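Local coordinates for cobalamin (Vitamin B12) biosynthesis CbiX protein (Marinobacter aquaeolei, PDB 3LYH) that probably acts as a metal-binding lyase of the CbiX family, whose members are linked to metal insertion in cobalamin (vitamin B12) biosynthesis, at the interface of chains A and B. Numbering follows the deposited sequence. Chains: chain A/B, Cobalamin (Vitamin B12) biosynthesis CbiX protein.

Contact 1: the interface of chains A and B. Residues chain A 6, 8, 66, 68, 98; chain B 120-121, 123-125.
A:Arg98, A:His6 and B:Ser124 carry most of this contact, in which the C-terminal turns of helix 107-125 of one chain lie against strands 6-12, 64-69 and 96-99 of the other. The guanidinium of A:Arg98 presents one edge to the hydroxyl of B:Ser124: NE (3.1 Å) and NH2 (2.8 Å) both donate to OG, which lies close to the guanidinium plane. Its end-on edge, NH1 and NH2, grips a single carboxylate oxygen of B:Glu120, and NH2 lies 2.9 Å from OE1 in a salt bridge. The bend at chi3 (76°) in an otherwise extended start of the chain turns the group toward the helix. CG2 of A:Thr66 sits above one face, toward its rim, and CG of the poorly ordered B:Arg123 above the opposite one, also off centre. B:Ser124 OG also meets OG1 of A:Thr66 at 2.6 Å, so several bonds converge on one small hydroxyl. A:Thr66 OG1 in turn hydrogen-bonds NE2 of A:His6 (2.6 Å), which helps fix the rotation of the ring. The other ring nitrogen, ND1, donates to OE2 of B:Glu125 at 2.9 Å, meeting its anti side, while CD1 of B:Leu121 comes in at the ring edge, 3.7 Å from CE1. A water links the same carboxylate oxygen to the backbone O of A:His6. In the crystal dimer this largely polar docking point fastens the helix end of one subunit to the sheet of its partner.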
# COMPACT_ATOMS: atom_id res chain seq x y z
N HIS A 6 -5.62 -25.45 5.76
CA HIS A 6 -4.79 -24.23 5.80
C HIS A 6 -5.64 -23.02 5.35
O HIS A 6 -6.50 -23.16 4.48
CB HIS A 6 -3.53 -24.41 4.91
CG HIS A 6 -2.77 -23.14 4.63
ND1 HIS A 6 -3.03 -22.37 3.53
CD2 HIS A 6 -1.81 -22.49 5.33
CE1 HIS A 6 -2.26 -21.30 3.55
NE2 HIS A 6 -1.51 -21.34 4.63
N ILE A 8 -5.49 -18.60 4.53
CA ILE A 8 -4.71 -17.41 4.27
C ILE A 8 -5.48 -16.19 4.79
O ILE A 8 -6.73 -16.09 4.67
CB ILE A 8 -4.19 -17.44 2.77
CG1 ILE A 8 -2.95 -16.55 2.59
CG2 ILE A 8 -5.28 -17.16 1.83
CD1 ILE A 8 -2.03 -16.96 1.47
N THR A 66 -1.27 -18.79 6.80
CA THR A 66 -0.32 -17.85 6.21
C THR A 66 -0.89 -16.44 6.33
O THR A 66 -2.05 -16.23 5.99
CB THR A 66 -0.06 -18.19 4.75
OG1 THR A 66 0.41 -19.52 4.68
CG2 THR A 66 0.95 -17.20 4.13
N VAL A 68 -0.57 -12.61 5.17
CA VAL A 68 -0.05 -11.74 4.13
C VAL A 68 -0.32 -10.29 4.55
O VAL A 68 -1.43 -9.84 4.53
CB VAL A 68 -0.65 -12.05 2.76
CG1 VAL A 68 -0.10 -11.12 1.67
CG2 VAL A 68 -0.42 -13.51 2.36
N ARG A 98 2.72 -18.89 9.11
CA ARG A 98 3.84 -18.36 8.35
C ARG A 98 3.54 -16.89 8.07
O ARG A 98 2.44 -16.58 7.55
CB ARG A 98 4.05 -19.09 7.03
CG ARG A 98 5.18 -18.48 6.24
CD ARG A 98 5.60 -19.29 5.03
NE ARG A 98 4.68 -19.19 3.91
CZ ARG A 98 4.63 -18.22 3.00
NH1 ARG A 98 5.43 -17.18 3.02
NH2 ARG A 98 3.72 -18.32 2.03
N GLU B 120 1.60 -16.76 -2.57
CA GLU B 120 1.88 -17.17 -1.19
C GLU B 120 1.20 -18.47 -0.82
O GLU B 120 1.72 -19.27 -0.07
CB GLU B 120 1.53 -16.03 -0.21
CG GLU B 120 2.36 -14.78 -0.41
CD GLU B 120 3.85 -14.90 -0.01
OE1 GLU B 120 4.28 -15.97 0.46
OE2 GLU B 120 4.59 -13.92 -0.19
N LEU B 121 -0.02 -18.64 -1.32
CA LEU B 121 -0.77 -19.84 -1.07
C LEU B 121 -0.04 -21.03 -1.68
O LEU B 121 0.14 -22.05 -1.01
CB LEU B 121 -2.18 -19.73 -1.60
CG LEU B 121 -3.22 -20.80 -1.31
CD1 LEU B 121 -3.59 -20.87 0.17
CD2 LEU B 121 -4.46 -20.49 -2.16
N ARG B 123 3.14 -21.27 -2.30
CA ARG B 123 4.34 -21.41 -1.46
C ARG B 123 4.05 -22.18 -0.17
O ARG B 123 4.82 -23.08 0.19
CB ARG B 123 4.92 -20.03 -1.17
CG ARG B 123 6.13 -19.96 -0.22
CD ARG B 123 7.27 -19.05 -0.79
NE ARG B 123 6.97 -17.60 -0.85
CZ ARG B 123 6.69 -16.88 -1.95
NH1 ARG B 123 6.61 -17.42 -3.17
NH2 ARG B 123 6.48 -15.58 -1.83
N SER B 124 2.93 -21.87 0.48
CA SER B 124 2.54 -22.55 1.72
C SER B 124 1.94 -23.95 1.51
O SER B 124 2.19 -24.85 2.31
CB SER B 124 1.54 -21.71 2.51
OG SER B 124 2.08 -20.45 2.88
N GLU B 125 1.11 -24.11 0.47
CA GLU B 125 0.31 -25.35 0.26
C GLU B 125 0.97 -26.38 -0.66
O GLU B 125 0.54 -27.53 -0.69
CB GLU B 125 -1.10 -25.01 -0.27
CG GLU B 125 -1.96 -24.25 0.76
CD GLU B 125 -3.45 -24.22 0.42
OE1 GLU B 125 -3.82 -24.57 -0.73
OE2 GLU B 125 -4.25 -23.82 1.31
O HOH W 1 -6.56 -22.01 1.79

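Contact 2: the interface of chains A and B. Residues chain A 117, 120, 123-124; chain B 68, 98, 100-101.
A:Glu120 reaches from helix 107-123 toward the partner chain, and its side chain runs between the B:Arg98 guanidinium and the methyl of B:Ala100. CB lies 3.8 Å from NH2 of B:Arg98. CG is 4.1 Å from the methyl CB of B:Ala100; the bend at chi2 (-67°) then brings the carboxylate carbon CD to 3.6 Å from it. At the tip the two oxygens divide their work. OE1 takes a nearly straight bond from B:Arg98 NH2 (2.7 Å, 161° at H), which arrives on its anti side and forms a salt bridge; the bond from NH1 is weak. OE2 turns instead to two waters, one bound to N and the other to O of B:Glu101, so the backbone of that residue is reached through water. The carboxylate and guanidinium planes stand 35° apart. At the NE/NH2 edge of the guanidinium, and in its plane, A:Ser124 OG is modelled 2.7 Å from B:Arg98 NH2 and also accepts from NE, but this residue is poorly ordered and its bonds are correspondingly less certain. The site ties the far end of the chain A helix to strand 96-99 and the following loop of chain B, pairing the A:Glu120 carboxylate with the B:Arg98 guanidinium at this end of the dimer seen in the crystal.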
# COMPACT_ATOMS: atom_id res chain seq x y z
N VAL A 117 -0.78 4.58 -13.08
CA VAL A 117 -0.22 5.83 -13.55
C VAL A 117 -0.63 6.08 -15.00
O VAL A 117 -1.00 7.19 -15.40
CB VAL A 117 1.34 5.85 -13.32
CG1 VAL A 117 1.93 7.00 -14.13
CG2 VAL A 117 1.65 6.04 -11.83
N GLU A 120 -4.09 7.26 -15.11
CA GLU A 120 -4.16 8.66 -14.67
C GLU A 120 -3.64 9.66 -15.71
O GLU A 120 -4.16 10.78 -15.79
CB GLU A 120 -3.42 8.88 -13.36
CG GLU A 120 -4.05 8.21 -12.17
CD GLU A 120 -5.41 8.78 -11.79
OE1 GLU A 120 -5.87 9.78 -12.36
OE2 GLU A 120 -6.02 8.17 -10.88
N ARG A 123 -6.48 10.17 -18.15
CA ARG A 123 -7.37 11.17 -17.53
C ARG A 123 -6.82 12.61 -17.58
O ARG A 123 -7.56 13.54 -17.87
CB ARG A 123 -7.66 10.79 -16.06
N SER A 124 -5.53 12.78 -17.31
CA SER A 124 -4.91 14.13 -17.19
C SER A 124 -4.77 14.87 -18.53
O SER A 124 -5.01 14.31 -19.60
CB SER A 124 -3.54 14.03 -16.51
OG SER A 124 -3.68 13.64 -15.14
N VAL B 68 0.02 11.33 -7.72
CA VAL B 68 -0.59 9.99 -7.52
C VAL B 68 -0.13 9.52 -6.11
O VAL B 68 1.04 9.13 -5.94
CB VAL B 68 -0.15 8.96 -8.56
CG1 VAL B 68 -0.81 7.60 -8.31
CG2 VAL B 68 -0.47 9.43 -9.99
N ARG B 98 -2.93 18.43 -10.44
CA ARG B 98 -4.08 17.62 -10.15
C ARG B 98 -3.71 16.61 -9.07
O ARG B 98 -2.63 16.05 -9.10
CB ARG B 98 -4.55 16.88 -11.39
CG ARG B 98 -5.77 16.04 -11.15
CD ARG B 98 -6.43 15.56 -12.45
NE ARG B 98 -5.75 14.44 -13.09
CZ ARG B 98 -5.89 13.15 -12.75
NH1 ARG B 98 -6.68 12.77 -11.74
NH2 ARG B 98 -5.22 12.22 -13.43
N ALA B 100 -4.67 13.07 -7.92
CA ALA B 100 -5.35 11.83 -8.23
C ALA B 100 -5.80 11.11 -6.96
O ALA B 100 -5.29 11.41 -5.87
CB ALA B 100 -4.43 10.94 -9.07
N GLU B 101 -6.74 10.17 -7.10
CA GLU B 101 -7.12 9.29 -5.99
C GLU B 101 -5.90 8.45 -5.55
O GLU B 101 -5.03 8.15 -6.37
CB GLU B 101 -8.33 8.38 -6.39
CG GLU B 101 -8.00 7.24 -7.38
CD GLU B 101 -9.21 6.41 -7.88
OE1 GLU B 101 -10.35 6.73 -7.44
OE2 GLU B 101 -8.99 5.46 -8.71
O HOH W 2 -7.70 9.81 -9.72
O HOH W 3 -4.56 6.86 -8.65

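Contact 3: the interface of chains A and B. Residues chain A 23, 27, 103, 109, 112, 116; chain B 72, 104, 109-110, 113.
This is an apolar helix-to-helix and helix-to-loop interface near the middle of the two-fold crystal assembly, where it joins the subunits chiefly by leucine and isoleucine contacts; that the same dimer forms in solution is plausible but an inference. A:Leu27, on helix 18-34, has the most surface hidden here. Its CG is anti to the carbonyl carbon (chi1 -78°), and the two methyls part toward different neighbours. CD2 lies 3.8 Å from CB of B:Leu109 and also touches CD1 of B:Ile113. CD1 meets CB of B:Leu72 at 4.0 Å. The side chains of A:Leu27 and B:Leu109 run side by side in the same direction, whereas B:Leu72 comes across at about a right angle. An alanine here would probably open a gap between B:Leu72, B:Leu109 and B:Ile113, leaving their side chains without this apolar partner and freer to turn. To one side A:Ile103 extends CD1 to CG1 of B:Ile113, 3.7 Å away; farther along, on helix 107-123, CG2 of A:Val116 touches CD2 of B:Leu109. No direct polar bond crosses the patch; waters make the links between backbones. One of them joins O of A:Thr23 to O of B:Gly104, and another sits 2.6 Å from O of A:Leu27 and 2.7 Å from O of B:Gly110.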
# COMPACT_ATOMS: atom_id res chain seq x y z
N THR A 23 -12.26 0.89 2.23
CA THR A 23 -11.22 0.83 1.19
C THR A 23 -10.46 -0.49 1.27
O THR A 23 -10.18 -1.11 0.25
CB THR A 23 -10.24 1.99 1.28
OG1 THR A 23 -10.93 3.26 1.12
CG2 THR A 23 -9.08 1.87 0.19
N LEU A 27 -10.17 -3.63 -1.30
CA LEU A 27 -8.82 -4.18 -1.66
C LEU A 27 -8.69 -5.69 -1.49
O LEU A 27 -8.06 -6.37 -2.34
CB LEU A 27 -7.71 -3.51 -0.85
CG LEU A 27 -7.29 -2.11 -1.33
CD1 LEU A 27 -6.45 -1.38 -0.25
CD2 LEU A 27 -6.49 -2.17 -2.63
N ILE A 103 2.98 -7.00 1.07
CA ILE A 103 2.69 -6.91 -0.35
C ILE A 103 3.53 -5.86 -1.05
O ILE A 103 3.85 -6.02 -2.24
CB ILE A 103 1.22 -6.66 -0.65
CG1 ILE A 103 0.75 -5.32 -0.03
CG2 ILE A 103 0.33 -7.82 -0.18
CD1 ILE A 103 -0.55 -4.84 -0.60
N LEU A 109 3.28 -5.27 -7.30
CA LEU A 109 2.69 -4.01 -6.86
C LEU A 109 3.31 -2.84 -7.65
O LEU A 109 2.60 -1.92 -8.00
CB LEU A 109 2.79 -3.83 -5.34
CG LEU A 109 1.60 -4.33 -4.50
CD1 LEU A 109 0.38 -3.46 -4.68
CD2 LEU A 109 1.25 -5.77 -4.85
N ALA A 112 1.57 -2.86 -10.98
CA ALA A 112 0.23 -2.33 -10.86
C ALA A 112 0.25 -0.79 -10.77
O ALA A 112 -0.58 -0.11 -11.39
CB ALA A 112 -0.46 -2.94 -9.61
N VAL A 116 -1.69 1.96 -13.08
CA VAL A 116 -2.54 2.99 -12.56
C VAL A 116 -2.10 4.36 -13.05
O VAL A 116 -2.93 5.22 -13.40
CB VAL A 116 -2.59 2.93 -11.00
CG1 VAL A 116 -3.31 4.13 -10.45
CG2 VAL A 116 -3.31 1.60 -10.54
N LEU B 72 -2.53 3.06 0.25
CA LEU B 72 -3.66 2.14 0.09
C LEU B 72 -4.98 2.74 0.53
O LEU B 72 -6.03 2.36 -0.00
CB LEU B 72 -3.37 0.85 0.87
CG LEU B 72 -2.18 0.04 0.38
CD1 LEU B 72 -1.93 -1.13 1.33
CD2 LEU B 72 -2.44 -0.51 -1.01
N GLY B 104 -4.80 2.83 -3.70
CA GLY B 104 -5.68 1.83 -3.13
C GLY B 104 -7.13 1.88 -3.55
O GLY B 104 -7.84 0.90 -3.30
N LEU B 109 -5.19 -2.57 -7.93
CA LEU B 109 -4.48 -3.01 -6.70
C LEU B 109 -5.08 -4.26 -6.06
O LEU B 109 -4.34 -5.15 -5.61
CB LEU B 109 -4.34 -1.86 -5.69
CG LEU B 109 -3.11 -0.97 -5.80
CD1 LEU B 109 -1.83 -1.65 -5.45
CD2 LEU B 109 -2.94 -0.31 -7.22
N GLY B 110 -6.40 -4.32 -5.97
CA GLY B 110 -7.06 -5.53 -5.46
C GLY B 110 -6.72 -6.79 -6.26
O GLY B 110 -6.53 -7.88 -5.70
N ILE B 113 -3.08 -7.69 -5.48
CA ILE B 113 -3.06 -8.34 -4.16
C ILE B 113 -3.49 -9.81 -4.25
O ILE B 113 -2.86 -10.70 -3.70
CB ILE B 113 -3.91 -7.53 -3.12
CG1 ILE B 113 -3.23 -6.21 -2.80
CG2 ILE B 113 -4.18 -8.35 -1.86
CD1 ILE B 113 -4.12 -5.21 -2.04
O HOH W 4 -7.61 -8.75 -3.36
O HOH W 5 -10.16 -0.07 -2.44

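The C-terminal helices tie the sites together: helix 107-125 of chain B serves contacts 1 and 3, helix 107-123 of chain A contacts 2 and 3. Contacts 1 and 2, about 34 Å apart between their C-alpha centres, are two-fold counterparts, both pairing Glu120 with Arg98. Contact 1 is the fuller version; in contact 2 the helix stops at 123, with A:Ser124 beyond it poorly ordered. The C-alpha centre of contact 3 lies about 19 Å from that of contact 1 and 15 Å from that of contact 2. Apolar centre and charged ends would together hold a two-fold dimer, if the crystal pair is the biological one.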